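Local structure of endo-1,4-beta-Xylanase (Pseudoalteromonas haloplanktis, 1XWQ) at residues R76-S81 against Y378-G383; L198-Y203 against E279-R284; I205-D210 against V289-H294. The protein hydrolyses internal beta-1,4 linkages of xylan as an endo-xylanase, and probably can also act on beta-1,4-glucans. The protein carries 1 engineered substitution. All coordinates share one frame; numbering follows the deposited sequence. Where two conformers were deposited one is given.

Interaction 1 of 3, residues R76-S81 against Y378-G383. Engineered in segment 76-81: Q78 (natural residue Glu). With XYP (beta-D-xylopyranose), chain B; XYP (beta-D-xylopyranose), chain C.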
loop_
_atom_site.group_PDB
_atom_site.type_symbol
_atom_site.label_atom_id
_atom_site.label_comp_id
_atom_site.label_asym_id
_atom_site.label_seq_id
_atom_site.Cartn_x
_atom_site.Cartn_y
_atom_site.Cartn_z
ATOM N N ARG A 76 12.519 3.050 4.278
ATOM C CA ARG A 76 11.341 2.475 4.937
ATOM C C ARG A 76 10.938 1.134 4.338
ATOM O O ARG A 76 11.062 0.933 3.128
ATOM C CB ARG A 76 10.171 3.463 4.871
ATOM C CG ARG A 76 10.477 4.769 5.575
ATOM C CD ARG A 76 9.348 5.789 5.618
ATOM N NE ARG A 76 9.814 6.965 6.353
ATOM C CZ ARG A 76 9.047 7.799 7.039
ATOM N NH1 ARG A 76 7.731 7.626 7.094
ATOM N NH2 ARG A 76 9.602 8.822 7.675
ATOM N N THR A 77 10.446 0.225 5.177
ATOM C CA THR A 77 9.984 -1.079 4.694
ATOM C C THR A 77 8.774 -0.932 3.780
ATOM O O THR A 77 8.598 -1.702 2.843
ATOM C CB THR A 77 9.663 -2.049 5.853
ATOM O OG1 THR A 77 8.835 -1.399 6.831
ATOM C CG2 THR A 77 10.932 -2.412 6.612
ATOM N N GLN A 78 7.943 0.058 4.078
ATOM C CA GLN A 78 6.797 0.392 3.261
ATOM C C GLN A 78 7.191 0.677 1.796
ATOM O O GLN A 78 6.699 0.010 0.878
ATOM C CB GLN A 78 6.067 1.561 3.913
ATOM C CG GLN A 78 5.096 2.260 3.044
ATOM C CD GLN A 78 4.684 3.576 3.636
ATOM O OE1 GLN A 78 5.309 4.611 3.357
ATOM N NE2 GLN A 78 3.640 3.553 4.471
ATOM N N GLY A 79 8.091 1.638 1.585
ATOM C CA GLY A 79 8.570 1.949 0.246
ATOM C C GLY A 79 9.332 0.810 -0.415
ATOM O O GLY A 79 9.176 0.561 -1.617
ATOM N N GLN A 80 10.144 0.103 0.371
ATOM C CA GLN A 80 10.914 -1.038 -0.131
ATOM C C GLN A 80 10.000 -2.126 -0.689
ATOM O O GLN A 80 10.215 -2.633 -1.790
ATOM C CB GLN A 80 11.791 -1.622 0.988
ATOM C CG GLN A 80 12.945 -2.503 0.497
ATOM C CD GLN A 80 14.098 -1.702 -0.096
ATOM O OE1 GLN A 80 14.054 -0.474 -0.145
ATOM N NE2 GLN A 80 15.136 -2.398 -0.538
ATOM N N SER A 81 8.967 -2.461 0.083
ATOM C CA SER A 81 8.050 -3.531 -0.276
ATOM C C SER A 81 7.165 -3.143 -1.464
ATOM O O SER A 81 6.876 -3.971 -2.330
ATOM C CB SER A 81 7.201 -3.900 0.939
ATOM O OG SER A 81 6.349 -2.842 1.334
ATOM N N TYR A 378 9.065 15.852 -1.945
ATOM C CA TYR A 378 7.999 15.016 -1.389
ATOM C C TYR A 378 7.573 13.855 -2.287
ATOM O O TYR A 378 6.477 13.303 -2.126
ATOM C CB TYR A 378 6.793 15.876 -0.986
ATOM C CG TYR A 378 7.117 16.825 0.146
ATOM C CD1 TYR A 378 7.428 16.338 1.418
ATOM C CD2 TYR A 378 7.147 18.208 -0.059
ATOM C CE1 TYR A 378 7.740 17.201 2.462
ATOM C CE2 TYR A 378 7.463 19.085 0.987
ATOM C CZ TYR A 378 7.754 18.570 2.242
ATOM O OH TYR A 378 8.067 19.414 3.285
ATOM N N ARG A 379 8.449 13.461 -3.209
ATOM C CA ARG A 379 8.103 12.414 -4.166
ATOM C C ARG A 379 8.117 10.984 -3.616
ATOM O O ARG A 379 7.607 10.079 -4.280
ATOM C CB ARG A 379 8.981 12.493 -5.418
ATOM C CG ARG A 379 10.432 12.053 -5.234
ATOM C CD ARG A 379 11.213 12.169 -6.531
ATOM N NE ARG A 379 12.609 11.755 -6.457
ATOM C CZ ARG A 379 13.625 12.534 -6.080
ATOM N NH1 ARG A 379 13.422 13.784 -5.666
ATOM N NH2 ARG A 379 14.858 12.045 -6.092
ATOM N N TYR A 380 8.698 10.761 -2.436
ATOM C CA TYR A 380 8.698 9.398 -1.890
ATOM C C TYR A 380 7.282 8.834 -1.817
ATOM O O TYR A 380 6.985 7.808 -2.425
ATOM C CB TYR A 380 9.365 9.293 -0.508
ATOM C CG TYR A 380 8.969 8.019 0.214
ATOM C CD1 TYR A 380 9.459 6.778 -0.205
ATOM C CD2 TYR A 380 8.069 8.044 1.282
ATOM C CE1 TYR A 380 9.083 5.599 0.434
ATOM C CE2 TYR A 380 7.680 6.861 1.929
ATOM C CZ TYR A 380 8.192 5.645 1.495
ATOM O OH TYR A 380 7.822 4.472 2.123
ATOM N N TYR A 381 6.419 9.503 -1.060
ATOM C CA TYR A 381 5.089 8.972 -0.811
ATOM C C TYR A 381 4.195 9.149 -2.035
ATOM O O TYR A 381 3.520 8.203 -2.461
ATOM C CB TYR A 381 4.476 9.594 0.447
ATOM C CG TYR A 381 3.272 8.845 0.967
ATOM C CD1 TYR A 381 3.351 7.489 1.288
ATOM C CD2 TYR A 381 2.055 9.493 1.152
ATOM C CE1 TYR A 381 2.244 6.800 1.759
ATOM C CE2 TYR A 381 0.946 8.813 1.625
ATOM C CZ TYR A 381 1.042 7.468 1.921
ATOM O OH TYR A 381 -0.061 6.788 2.389
ATOM N N ASN A 382 4.208 10.351 -2.604
ATOM C CA ASN A 382 3.455 10.630 -3.823
ATOM C C ASN A 382 3.892 9.774 -5.005
ATOM O O ASN A 382 3.055 9.235 -5.724
ATOM C CB ASN A 382 3.549 12.108 -4.181
ATOM C CG ASN A 382 2.751 12.982 -3.233
ATOM O OD1 ASN A 382 1.577 12.721 -2.976
ATOM N ND2 ASN A 382 3.394 14.020 -2.695
ATOM N N GLY A 383 5.205 9.652 -5.194
ATOM C CA GLY A 383 5.765 8.863 -6.278
ATOM C C GLY A 383 5.529 7.375 -6.131
ATOM O O GLY A 383 5.274 6.702 -7.128
HETATM C C1 XYP B . 4.238 9.653 4.863
HETATM C C2 XYP B . 5.273 8.571 5.010
HETATM C C3 XYP B . 4.657 7.176 5.001
HETATM C C4 XYP B . 3.430 7.084 5.910
HETATM C C5 XYP B . 2.510 8.265 5.621
HETATM O O2 XYP B . 6.207 8.673 3.962
HETATM O O3 XYP B . 5.658 6.264 5.396
HETATM O O4 XYP B . 2.724 5.876 5.703
HETATM O O5 XYP B . 3.231 9.482 5.766
HETATM O O1 XYP C . 1.851 18.802 0.159
HETATM C C1 XYP C . 3.121 18.301 -0.217
HETATM C C2 XYP C . 3.062 16.821 -0.536
HETATM C C3 XYP C . 2.817 16.011 0.747
HETATM C C4 XYP C . 3.802 16.401 1.856
HETATM C C5 XYP C . 3.839 17.923 2.021
HETATM O O2 XYP C . 2.039 16.575 -1.482
HETATM O O3 XYP C . 2.886 14.626 0.478
HETATM O O4 XYP C . 3.416 15.840 3.094
HETATM O O5 XYP C . 4.039 18.560 0.763
#

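Interaction 2 of 3, residues L198-Y203 against E279-R284. With XYP (beta-D-xylopyranose), chain B; XYP (beta-D-xylopyranose), chain D.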
loop_
_atom_site.group_PDB
_atom_site.type_symbol
_atom_site.label_atom_id
_atom_site.label_comp_id
_atom_site.label_asym_id
_atom_site.label_seq_id
_atom_site.Cartn_x
_atom_site.Cartn_y
_atom_site.Cartn_z
ATOM N N LEU A 198 -5.565 -2.481 18.460
ATOM C CA LEU A 198 -5.203 -1.375 17.587
ATOM C C LEU A 198 -4.841 -1.853 16.188
ATOM O O LEU A 198 -3.929 -2.677 16.007
ATOM C CB LEU A 198 -4.052 -0.562 18.193
ATOM C CG LEU A 198 -3.665 0.720 17.443
ATOM C CD1 LEU A 198 -4.848 1.696 17.342
ATOM C CD2 LEU A 198 -2.437 1.390 18.091
ATOM N N THR A 199 -5.562 -1.327 15.204
ATOM C CA THR A 199 -5.186 -1.539 13.815
ATOM C C THR A 199 -5.118 -0.218 13.041
ATOM O O THR A 199 -5.447 0.857 13.564
ATOM C CB THR A 199 -6.091 -2.614 13.140
ATOM O OG1 THR A 199 -5.522 -2.999 11.879
ATOM C CG2 THR A 199 -7.463 -2.050 12.776
ATOM N N ASP A 200 -4.644 -0.306 11.807
ATOM C CA ASP A 200 -4.495 0.843 10.935
ATOM C C ASP A 200 -5.235 0.450 9.655
ATOM O O ASP A 200 -4.772 -0.424 8.918
ATOM C CB ASP A 200 -3.000 1.086 10.688
ATOM C CG ASP A 200 -2.713 2.353 9.887
ATOM O OD1 ASP A 200 -3.473 2.659 8.942
ATOM O OD2 ASP A 200 -1.709 3.083 10.127
ATOM N N PRO A 201 -6.409 1.034 9.418
ATOM C CA PRO A 201 -7.224 0.665 8.249
ATOM C C PRO A 201 -6.430 0.540 6.945
ATOM O O PRO A 201 -6.709 -0.382 6.176
ATOM C CB PRO A 201 -8.260 1.797 8.177
ATOM C CG PRO A 201 -8.470 2.154 9.601
ATOM C CD PRO A 201 -7.086 2.052 10.245
ATOM N N SER A 202 -5.444 1.405 6.728
ATOM C CA SER A 202 -4.623 1.378 5.507
ATOM C C SER A 202 -3.803 0.098 5.319
ATOM O O SER A 202 -3.345 -0.185 4.199
ATOM C CB SER A 202 -3.697 2.601 5.435
ATOM O OG SER A 202 -2.555 2.454 6.261
ATOM N N TYR A 203 -3.607 -0.657 6.403
ATOM C CA TYR A 203 -2.880 -1.929 6.338
ATOM C C TYR A 203 -3.764 -3.071 5.823
ATOM O O TYR A 203 -3.270 -4.145 5.484
ATOM C CB TYR A 203 -2.326 -2.313 7.714
ATOM C CG TYR A 203 -1.307 -1.361 8.322
ATOM C CD1 TYR A 203 -0.944 -0.160 7.693
ATOM C CD2 TYR A 203 -0.704 -1.674 9.534
ATOM C CE1 TYR A 203 -0.001 0.706 8.271
ATOM C CE2 TYR A 203 0.239 -0.827 10.119
ATOM C CZ TYR A 203 0.579 0.358 9.486
ATOM O OH TYR A 203 1.506 1.184 10.084
ATOM N N GLU A 279 -5.579 11.217 7.132
ATOM C CA GLU A 279 -4.281 11.784 6.795
ATOM C C GLU A 279 -3.568 10.855 5.811
ATOM O O GLU A 279 -4.215 10.097 5.090
ATOM C CB GLU A 279 -3.442 12.031 8.066
ATOM C CG GLU A 279 -3.466 10.902 9.098
ATOM C CD GLU A 279 -3.079 9.553 8.511
ATOM O OE1 GLU A 279 -1.879 9.201 8.540
ATOM O OE2 GLU A 279 -3.981 8.847 8.003
ATOM N N PHE A 280 -2.241 10.893 5.822
ATOM C CA PHE A 280 -1.416 10.209 4.825
ATOM C C PHE A 280 -1.629 8.695 4.717
ATOM O O PHE A 280 -1.755 8.177 3.613
ATOM C CB PHE A 280 0.060 10.591 5.032
ATOM C CG PHE A 280 0.260 12.072 5.228
ATOM C CD1 PHE A 280 0.367 12.612 6.509
ATOM C CD2 PHE A 280 0.281 12.933 4.131
ATOM C CE1 PHE A 280 0.517 13.988 6.694
ATOM C CE2 PHE A 280 0.430 14.315 4.305
ATOM C CZ PHE A 280 0.547 14.840 5.587
ATOM N N ASP A 281 -1.670 7.995 5.850
ATOM C CA ASP A 281 -2.018 6.569 5.854
ATOM C C ASP A 281 -3.423 6.368 5.273
ATOM O O ASP A 281 -3.621 5.549 4.373
ATOM C CB ASP A 281 -2.000 6.007 7.278
ATOM C CG ASP A 281 -0.611 5.622 7.756
ATOM O OD1 ASP A 281 0.398 6.221 7.308
ATOM O OD2 ASP A 281 -0.445 4.725 8.608
ATOM N N ALA A 282 -4.390 7.128 5.792
ATOM C CA ALA A 282 -5.799 6.966 5.415
ATOM C C ALA A 282 -6.085 7.121 3.919
ATOM O O ALA A 282 -7.048 6.531 3.420
ATOM C CB ALA A 282 -6.693 7.888 6.226
ATOM N N TRP A 283 -5.257 7.894 3.207
ATOM C CA TRP A 283 -5.402 8.041 1.751
ATOM C C TRP A 283 -5.542 6.683 1.084
ATOM O O TRP A 283 -6.302 6.528 0.122
ATOM C CB TRP A 283 -4.166 8.676 1.119
ATOM C CG TRP A 283 -3.869 10.092 1.446
ATOM C CD1 TRP A 283 -4.617 10.959 2.201
ATOM C CD2 TRP A 283 -2.723 10.818 1.012
ATOM N NE1 TRP A 283 -3.986 12.180 2.271
ATOM C CE2 TRP A 283 -2.821 12.120 1.547
ATOM C CE3 TRP A 283 -1.603 10.495 0.226
ATOM C CZ2 TRP A 283 -1.847 13.092 1.328
ATOM C CZ3 TRP A 283 -0.635 11.460 0.011
ATOM C CH2 TRP A 283 -0.762 12.744 0.560
ATOM N N ARG A 284 -4.782 5.710 1.599
ATOM C CA ARG A 284 -4.668 4.384 0.994
ATOM C C ARG A 284 -5.895 3.502 1.177
ATOM O O ARG A 284 -6.067 2.528 0.436
ATOM C CB ARG A 284 -3.447 3.644 1.549
ATOM C CG ARG A 284 -2.137 4.351 1.305
ATOM C CD ARG A 284 -0.930 3.441 1.304
ATOM N NE ARG A 284 -0.751 2.662 2.536
ATOM C CZ ARG A 284 -0.135 3.110 3.628
ATOM N NH1 ARG A 284 0.322 4.351 3.679
ATOM N NH2 ARG A 284 0.014 2.316 4.672
HETATM C C1 XYP B . 4.238 9.653 4.863
HETATM C C2 XYP B . 5.273 8.571 5.010
HETATM C C3 XYP B . 4.657 7.176 5.001
HETATM C C4 XYP B . 3.430 7.084 5.910
HETATM C C5 XYP B . 2.510 8.265 5.621
HETATM O O2 XYP B . 6.207 8.673 3.962
HETATM O O3 XYP B . 5.658 6.264 5.396
HETATM O O4 XYP B . 2.724 5.876 5.703
HETATM O O5 XYP B . 3.231 9.482 5.766
HETATM C C1 XYP D . 4.168 14.656 3.432
HETATM C C2 XYP D . 4.127 14.521 4.937
HETATM C C3 XYP D . 4.783 13.222 5.404
HETATM C C4 XYP D . 4.202 12.034 4.647
HETATM C C5 XYP D . 4.297 12.304 3.142
HETATM O O2 XYP D . 4.798 15.600 5.549
HETATM O O3 XYP D . 4.590 13.061 6.795
HETATM O O4 XYP D . 4.951 10.898 5.015
HETATM O O5 XYP D . 3.677 13.541 2.811
HETATM O O HOH W 1 -1.031 -0.097 2.578
HETATM O O HOH W 2 1.781 3.796 9.434
#

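Interaction 3 of 3, residues I205-D210 against V289-H294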
loop_
_atom_site.group_PDB
_atom_site.type_symbol
_atom_site.label_atom_id
_atom_site.label_comp_id
_atom_site.label_asym_id
_atom_site.label_seq_id
_atom_site.Cartn_x
_atom_site.Cartn_y
_atom_site.Cartn_z
ATOM N N ILE A 205 -5.676 -5.139 3.340
ATOM C CA ILE A 205 -5.844 -5.468 1.920
ATOM C C ILE A 205 -6.366 -6.898 1.841
ATOM O O ILE A 205 -5.586 -7.842 1.677
ATOM C CB ILE A 205 -4.508 -5.319 1.122
ATOM C CG1 ILE A 205 -3.807 -3.991 1.440
ATOM C CG2 ILE A 205 -4.766 -5.436 -0.385
ATOM C CD1 ILE A 205 -2.432 -4.155 2.044
ATOM N N PRO A 206 -7.677 -7.063 1.991
ATOM C CA PRO A 206 -8.273 -8.398 2.120
ATOM C C PRO A 206 -7.890 -9.360 0.999
ATOM O O PRO A 206 -7.665 -10.536 1.293
ATOM C CB PRO A 206 -9.770 -8.108 2.123
ATOM C CG PRO A 206 -9.850 -6.734 2.732
ATOM C CD PRO A 206 -8.696 -5.998 2.085
ATOM N N ALA A 207 -7.798 -8.869 -0.240
ATOM C CA ALA A 207 -7.455 -9.720 -1.380
ATOM C C ALA A 207 -6.076 -10.376 -1.236
ATOM O O ALA A 207 -5.881 -11.512 -1.673
ATOM C CB ALA A 207 -7.544 -8.936 -2.685
ATOM N N PHE A 208 -5.127 -9.663 -0.621
ATOM C CA PHE A 208 -3.801 -10.231 -0.358
ATOM C C PHE A 208 -3.901 -11.494 0.500
ATOM O O PHE A 208 -3.152 -12.449 0.297
ATOM C CB PHE A 208 -2.891 -9.223 0.357
ATOM C CG PHE A 208 -2.274 -8.178 -0.548
ATOM C CD1 PHE A 208 -2.690 -8.020 -1.872
ATOM C CD2 PHE A 208 -1.278 -7.334 -0.053
ATOM C CE1 PHE A 208 -2.120 -7.038 -2.692
ATOM C CE2 PHE A 208 -0.703 -6.345 -0.862
ATOM C CZ PHE A 208 -1.131 -6.195 -2.182
ATOM N N TYR A 209 -4.809 -11.480 1.475
ATOM C CA TYR A 209 -4.922 -12.600 2.400
ATOM C C TYR A 209 -5.531 -13.814 1.711
ATOM O O TYR A 209 -5.105 -14.940 1.970
ATOM C CB TYR A 209 -5.714 -12.219 3.652
ATOM C CG TYR A 209 -5.310 -10.889 4.263
ATOM C CD1 TYR A 209 -3.981 -10.600 4.568
ATOM C CD2 TYR A 209 -6.268 -9.925 4.533
ATOM C CE1 TYR A 209 -3.623 -9.366 5.120
ATOM C CE2 TYR A 209 -5.930 -8.708 5.089
ATOM C CZ TYR A 209 -4.620 -8.425 5.376
ATOM O OH TYR A 209 -4.328 -7.200 5.928
ATOM N N ASP A 210 -6.494 -13.582 0.817
ATOM C CA ASP A 210 -7.041 -14.658 -0.025
ATOM C C ASP A 210 -5.953 -15.255 -0.913
ATOM O O ASP A 210 -5.884 -16.475 -1.092
ATOM C CB ASP A 210 -8.183 -14.141 -0.897
ATOM C CG ASP A 210 -9.466 -13.949 -0.117
ATOM O OD1 ASP A 210 -9.923 -14.919 0.525
ATOM O OD2 ASP A 210 -10.076 -12.863 -0.087
ATOM N N VAL A 289 -9.699 -0.604 -1.033
ATOM C CA VAL A 289 -11.070 -1.041 -1.282
ATOM C C VAL A 289 -11.240 -1.276 -2.781
ATOM O O VAL A 289 -11.809 -2.292 -3.189
ATOM C CB VAL A 289 -12.121 -0.015 -0.733
ATOM C CG1 VAL A 289 -13.549 -0.405 -1.129
ATOM C CG2 VAL A 289 -12.018 0.098 0.782
ATOM N N GLY A 290 -10.726 -0.349 -3.592
ATOM C CA GLY A 290 -10.763 -0.486 -5.044
ATOM C C GLY A 290 -9.984 -1.708 -5.498
ATOM O O GLY A 290 -10.432 -2.449 -6.379
ATOM N N LEU A 291 -8.819 -1.927 -4.883
ATOM C CA LEU A 291 -8.006 -3.113 -5.164
ATOM C C LEU A 291 -8.822 -4.383 -4.894
ATOM O O LEU A 291 -8.911 -5.282 -5.742
ATOM C CB LEU A 291 -6.718 -3.093 -4.315
ATOM C CG LEU A 291 -5.618 -4.151 -4.537
ATOM C CD1 LEU A 291 -4.355 -3.731 -3.800
ATOM C CD2 LEU A 291 -6.036 -5.556 -4.097
ATOM N N ASP A 292 -9.423 -4.452 -3.709
ATOM C CA ASP A 292 -10.174 -5.635 -3.315
ATOM C C ASP A 292 -11.380 -5.878 -4.219
ATOM O O ASP A 292 -11.660 -7.021 -4.591
ATOM C CB ASP A 292 -10.631 -5.517 -1.863
ATOM C CG ASP A 292 -11.092 -6.832 -1.300
ATOM O OD1 ASP A 292 -12.289 -6.955 -0.949
ATOM O OD2 ASP A 292 -10.326 -7.805 -1.188
ATOM N N ALA A 293 -12.088 -4.803 -4.565
ATOM C CA ALA A 293 -13.257 -4.902 -5.436
ATOM C C ALA A 293 -12.849 -5.448 -6.797
ATOM O O ALA A 293 -13.504 -6.343 -7.343
ATOM C CB ALA A 293 -13.918 -3.555 -5.592
ATOM N N HIS A 294 -11.760 -4.910 -7.335
ATOM C CA HIS A 294 -11.235 -5.354 -8.627
ATOM C C HIS A 294 -10.820 -6.829 -8.600
ATOM O O HIS A 294 -11.247 -7.619 -9.452
ATOM C CB HIS A 294 -10.065 -4.461 -9.072
ATOM C CG HIS A 294 -9.572 -4.747 -10.459
ATOM N ND1 HIS A 294 -8.284 -4.464 -10.864
ATOM C CD2 HIS A 294 -10.195 -5.286 -11.536
ATOM C CE1 HIS A 294 -8.134 -4.819 -12.129
ATOM N NE2 HIS A 294 -9.278 -5.320 -12.560
#

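Interaction 1 of 3, residues R76-S81 against Y378-G383
The Y380 ring reaches R76-S81 with its edge. G79 CA sits at that edge, 3.7 Å from Y380 CE1, and any side chain at G79 would run into the ring. O2 of the chain B xylose lies at the same ring's edge, in its plane, 3.1 Å from CE2. The chain B sugar also covers a face of Y381, with its C5 offset toward the rim. On Y378 the chain C xylose lies over one face, its O5 nearest to CD2. CG of Y380 stands anti to the backbone N (chi1 162°), which carries OH across to Q78. This hydroxyl donates to Q78 OE1 at 2.8 Å, in the carbonyl plane and on a lone pair. Q78 is an engineered residue; the natural one is Glu. The two helices, 77-89 and 379-392, belong to the (alpha/alpha)6 barrel of glycosyl hydrolase family 8, and here they line its sugar-binding cleft. Q78 extends beyond CG and uses both ends of its amide on the chain B xylose. OE1 accepts from O3 at 2.6 Å, and NE2 donates to O4 at 2.8 Å in an almost straight bond (178°). O3 is gripped a second time by R76 NH1, at 3.0 Å. The extended R76 chain passes Y380 OH with its CB, and NE is held by a salt bridge to D74.

Interaction 2 of 3, residues L198-Y203 against E279-R284
Carboxylate meets carboxylate at D200 and D281: their OD2 atoms are 2.6 Å apart, with the two planes 30° from each other. CG of D200 is anti to the backbone N (chi1 -175°), which sets the acid against D281. Hydrogen bonds within the 198-203 loop hold D200 in place. Its OD1 accepts from S202 N, which makes an Asx turn, and from S202 OG at 2.8 Å, which comes in from above the carboxylate plane. On the other segment, E279 takes the backbone N of D281 and of A282, one on each carboxylate oxygen, and so steadies the bend that carries D281. Bonds to the sugar come from D281 and R284. O4 of the chain B xylose donates to D281 OD1 at 2.8 Å, and R284 NH1 adds a weak bond to this sugar O4. D281 thus belongs to the sugar site, with D200 as its second-shell neighbour. Water links the two segments twice. One water joins S202 O to R284 NE, and another joins Y203 OH to D281 OD2. The remaining contacts are packing. S202 CB lies over one face of the R284 guanidinium, 3.1 Å from D281 O. R284 NH2 meets the edge of the Y203 ring, the two planes being nearly coplanar (14°). The 198-203 loop leads into helix 206-215. Residues 279-284 follow strand 277-278 and open helix 283-296. Helix 143-160 borders Y203, and its D144 forms a salt bridge with R284 NH2. Helices 77-89 and 379-392 pack against R284, and Y381 OH of the latter bonds to NH1.

Interaction 3 of 3, residues I205-D210 against V289-H294
L291 and D292 make this a buried helix-helix contact, apolar at the first and polar at the second, between the start of helix 206-215 and the middle of helix 283-296. Both helices belong to the (alpha/alpha)6 barrel of this glycosyl hydrolase family. The contact is structural packing: the side chain of I205 is about 12 Å from a bound xylose. The axes of the short helical segments approach to 9.3 Å, with 43° between their directions. The backbones come nearest at A207 and D292, where the small alanine side chain allows the approach. L291 forms the apolar half. Its CG stands anti to the backbone N (chi1 -173°), and this sends the forked end across to the other helix. CD1 touches I205 CG2 at 3.8 Å and F208 CE1 at 4.1 Å. CD2 meets A207 CB at 4.0 Å. I205 CG2 in turn sits over the centre of the F208 ring, so the leucine presses on a pair that is already packed. D292 forms the polar half. Its OD2 lies against P206 CB and close to the first turn of helix 206-215, whose N-terminal end would probably help to stabilise a negative charge. Its firm partners are outside the two segments: OD2 forms a salt bridge with R233, and OD1 bonds to H302. R233 also pairs with D210, so this arginine ties both helices to helix 219-243. Replacing D292 by an alanine is likely to leave H302 NE2 without this acceptor, R233 with one acid less, and a gap beside P206. D292 OD2 is 2.9 Å from A207 N, but the angle is too poor for a hydrogen bond.

Interactions 1 and 2 meet at the chain B xylose, the end unit of a chain of three linked sugars. Both bind its O4. Their centres are 15 Å apart. Y381 OH joins them directly, 2.5 Å from F280 O and 2.8 Å from R284 NH1, both probable hydrogen bonds. Interaction 3 lies farther from the sugars. Its centre is 15 Å from that of interaction 2 and 20 Å from that of interaction 1, which it does not touch. It shares helix 283-296 with interaction 2: the helix begins at the sugar site and continues into the packing of 289-294 against 205-210. Interactions 2 and 3 also touch where Y203 O packs against Y209 OH at 3.3 Å.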